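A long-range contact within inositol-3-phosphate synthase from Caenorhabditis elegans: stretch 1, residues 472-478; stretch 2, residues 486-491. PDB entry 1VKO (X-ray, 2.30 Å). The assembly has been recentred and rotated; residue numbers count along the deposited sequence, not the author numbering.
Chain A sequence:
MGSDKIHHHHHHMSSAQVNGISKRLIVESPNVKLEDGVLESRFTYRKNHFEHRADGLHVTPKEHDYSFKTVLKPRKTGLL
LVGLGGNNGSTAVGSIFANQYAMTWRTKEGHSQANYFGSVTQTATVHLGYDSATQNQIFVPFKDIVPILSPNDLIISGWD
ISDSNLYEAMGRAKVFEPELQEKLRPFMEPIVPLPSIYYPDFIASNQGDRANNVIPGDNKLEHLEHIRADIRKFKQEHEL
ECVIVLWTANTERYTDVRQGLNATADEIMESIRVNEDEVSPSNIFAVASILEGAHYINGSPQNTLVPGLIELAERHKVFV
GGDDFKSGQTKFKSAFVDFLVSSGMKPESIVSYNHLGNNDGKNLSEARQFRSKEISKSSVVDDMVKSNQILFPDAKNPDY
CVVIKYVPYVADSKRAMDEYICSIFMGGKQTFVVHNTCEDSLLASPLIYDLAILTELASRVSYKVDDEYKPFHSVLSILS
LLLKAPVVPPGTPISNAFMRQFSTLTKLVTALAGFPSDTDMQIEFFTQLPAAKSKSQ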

# COMPACT_ATOMS: atom_id res chain seq x y z
N PHE A 472 -37.10 -17.11 20.47
CA PHE A 472 -36.15 -17.67 19.49
C PHE A 472 -35.26 -18.79 20.08
O PHE A 472 -35.14 -18.93 21.30
CB PHE A 472 -35.29 -16.53 18.96
CG PHE A 472 -36.08 -15.45 18.23
CD1 PHE A 472 -37.26 -15.75 17.54
CD2 PHE A 472 -35.60 -14.13 18.19
CE1 PHE A 472 -37.97 -14.77 16.83
CE2 PHE A 472 -36.30 -13.13 17.50
CZ PHE A 472 -37.50 -13.45 16.82
N HIS A 473 -34.62 -19.59 19.21
CA HIS A 473 -33.59 -20.55 19.65
C HIS A 473 -32.55 -19.91 20.58
O HIS A 473 -32.22 -18.75 20.40
CB HIS A 473 -32.89 -21.18 18.44
CG HIS A 473 -32.13 -22.43 18.76
ND1 HIS A 473 -30.95 -22.42 19.48
CD2 HIS A 473 -32.39 -23.73 18.49
CE1 HIS A 473 -30.51 -23.66 19.63
NE2 HIS A 473 -31.36 -24.47 19.04
N SER A 474 -32.05 -20.65 21.58
CA SER A 474 -31.01 -20.16 22.51
C SER A 474 -29.75 -19.64 21.85
O SER A 474 -29.15 -18.69 22.35
CB SER A 474 -30.58 -21.25 23.50
OG SER A 474 -31.68 -21.78 24.21
N VAL A 475 -29.33 -20.28 20.76
CA VAL A 475 -28.07 -19.91 20.10
C VAL A 475 -28.42 -18.80 19.17
O VAL A 475 -28.88 -19.06 18.04
CB VAL A 475 -27.47 -21.04 19.22
CG1 VAL A 475 -26.16 -20.57 18.56
CG2 VAL A 475 -27.19 -22.28 20.04
N LEU A 476 -28.22 -17.56 19.61
CA LEU A 476 -28.76 -16.48 18.84
C LEU A 476 -27.88 -15.95 17.75
O LEU A 476 -27.09 -15.01 17.94
CB LEU A 476 -29.55 -15.44 19.66
CG LEU A 476 -28.98 -14.19 20.29
CD1 LEU A 476 -30.05 -13.52 21.10
CD2 LEU A 476 -27.88 -14.59 21.17
N SER A 477 -28.03 -16.61 16.60
CA SER A 477 -27.24 -16.37 15.42
C SER A 477 -27.43 -15.00 14.77
O SER A 477 -26.56 -14.58 14.03
CB SER A 477 -27.46 -17.49 14.39
OG SER A 477 -28.84 -17.79 14.19
N ILE A 478 -28.52 -14.31 15.05
CA ILE A 478 -28.69 -12.94 14.55
C ILE A 478 -27.59 -11.99 14.99
O ILE A 478 -27.50 -10.86 14.48
CB ILE A 478 -30.07 -12.31 14.95
CG1 ILE A 478 -30.27 -12.27 16.48
CG2 ILE A 478 -31.22 -12.98 14.24
CD1 ILE A 478 -31.31 -11.27 16.89
N PRO A 486 -19.34 -17.38 13.84
CA PRO A 486 -20.66 -17.45 14.46
C PRO A 486 -21.07 -18.90 14.79
O PRO A 486 -20.87 -19.84 13.98
CB PRO A 486 -21.58 -16.75 13.46
CG PRO A 486 -20.78 -16.54 12.20
CD PRO A 486 -19.39 -16.98 12.42
N VAL A 487 -21.53 -19.07 16.01
CA VAL A 487 -22.12 -20.27 16.50
C VAL A 487 -23.62 -20.14 16.16
O VAL A 487 -24.24 -19.07 16.32
CB VAL A 487 -21.87 -20.38 18.03
CG1 VAL A 487 -22.51 -21.66 18.63
CG2 VAL A 487 -20.37 -20.37 18.31
N VAL A 488 -24.20 -21.23 15.66
CA VAL A 488 -25.56 -21.19 15.13
C VAL A 488 -26.35 -22.44 15.57
O VAL A 488 -25.77 -23.51 15.82
CB VAL A 488 -25.55 -21.08 13.58
CG1 VAL A 488 -24.80 -19.83 13.11
CG2 VAL A 488 -25.02 -22.39 12.92
N PRO A 489 -27.68 -22.31 15.67
CA PRO A 489 -28.50 -23.44 16.09
C PRO A 489 -28.10 -24.71 15.35
O PRO A 489 -27.93 -24.67 14.15
CB PRO A 489 -29.89 -23.00 15.70
CG PRO A 489 -29.84 -21.51 15.90
CD PRO A 489 -28.50 -21.11 15.40
N PRO A 490 -27.94 -25.82 16.07
CA PRO A 490 -27.52 -27.11 15.45
C PRO A 490 -28.27 -27.44 14.14
O PRO A 490 -29.49 -27.25 14.04
CB PRO A 490 -27.82 -28.17 16.52
CG PRO A 490 -28.26 -27.39 17.81
CD PRO A 490 -28.11 -25.92 17.54
N GLY A 491 -27.52 -27.91 13.14
CA GLY A 491 -28.10 -28.33 11.86
C GLY A 491 -28.46 -27.23 10.86
O GLY A 491 -29.15 -27.49 9.86

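A proline sits over the face of a histidine ring: CB of Pro-489 sits 3.7 Å from the centroid of the His-473 imidazole, only 6° off the ring normal, a nearly ideal CH-pi contact. The C-H bonds of a proline ring are slightly polarized by the neighbouring amide, which suits them to the electron-rich face of an aromatic ring. CG of Pro-489 also lies over this face, 3.8 Å from CG of His-473. The imidazole is held from within its own stretch: the backbone N of Val-475 donates a straight hydrogen bond to ND1 of His-473 (3.0 Å, 174°). ND1 is therefore an acceptor here and carries no proton. With chi1 in t, the ring folds back to accept this bond while presenting a face to Pro-489. The next proline also reaches the ring, obliquely, with CD of Pro-490 3.9 Å from NE2 of His-473.

No hydrogen bond crosses between the stretches, so they meet by packing alone, burying 318 Å² in total. Neither contributes a strand; stretch 1 is loop or turn until a 3-10 segment begins at Ser-477, and stretch 2 has no regular structure. Their backbones nevertheless run close, with CA of Val-475 5.4 Å from CA of Pro-489 and CA of Ser-477 5.1 Å from CA of Val-488. Proline at 489 and 490 has no amide hydrogen, so these two positions cannot donate backbone hydrogen bonds across the gap.

In stretch 1, the CA-to-CB bonds of His-473, Val-475 and Ser-477 point toward stretch 2, whereas that of Ser-474 points sideways and that of Leu-476 away. Val-475 fills the middle. Its CG1 meets CG1 of Val-487 at 3.8 Å, an apolar pairing, and presses against the backbone as well, 3.3 Å from O of Val-487 and 3.5 Å from C of Val-488. On Pro-489, CD lies 4.0 Å from CB of Val-475 and 3.4 Å from O of Val-475. That same carbonyl accepts a weak hydrogen bond from N of Ser-477 (3.0 Å), closing a tight local turn.

Ser-477 contributes contact rather than a polar bond to stretch 2: its OG lies 3.5 Å from CD of Pro-489, and its CB 3.8 Å from CG1 of Val-488. The CA-to-CB bond of Val-488 points away overall, yet its side chain still touches stretch 1. Beyond the prolines, Gly-491 makes no contact; its positive phi of 79° is a conformation that favours glycine.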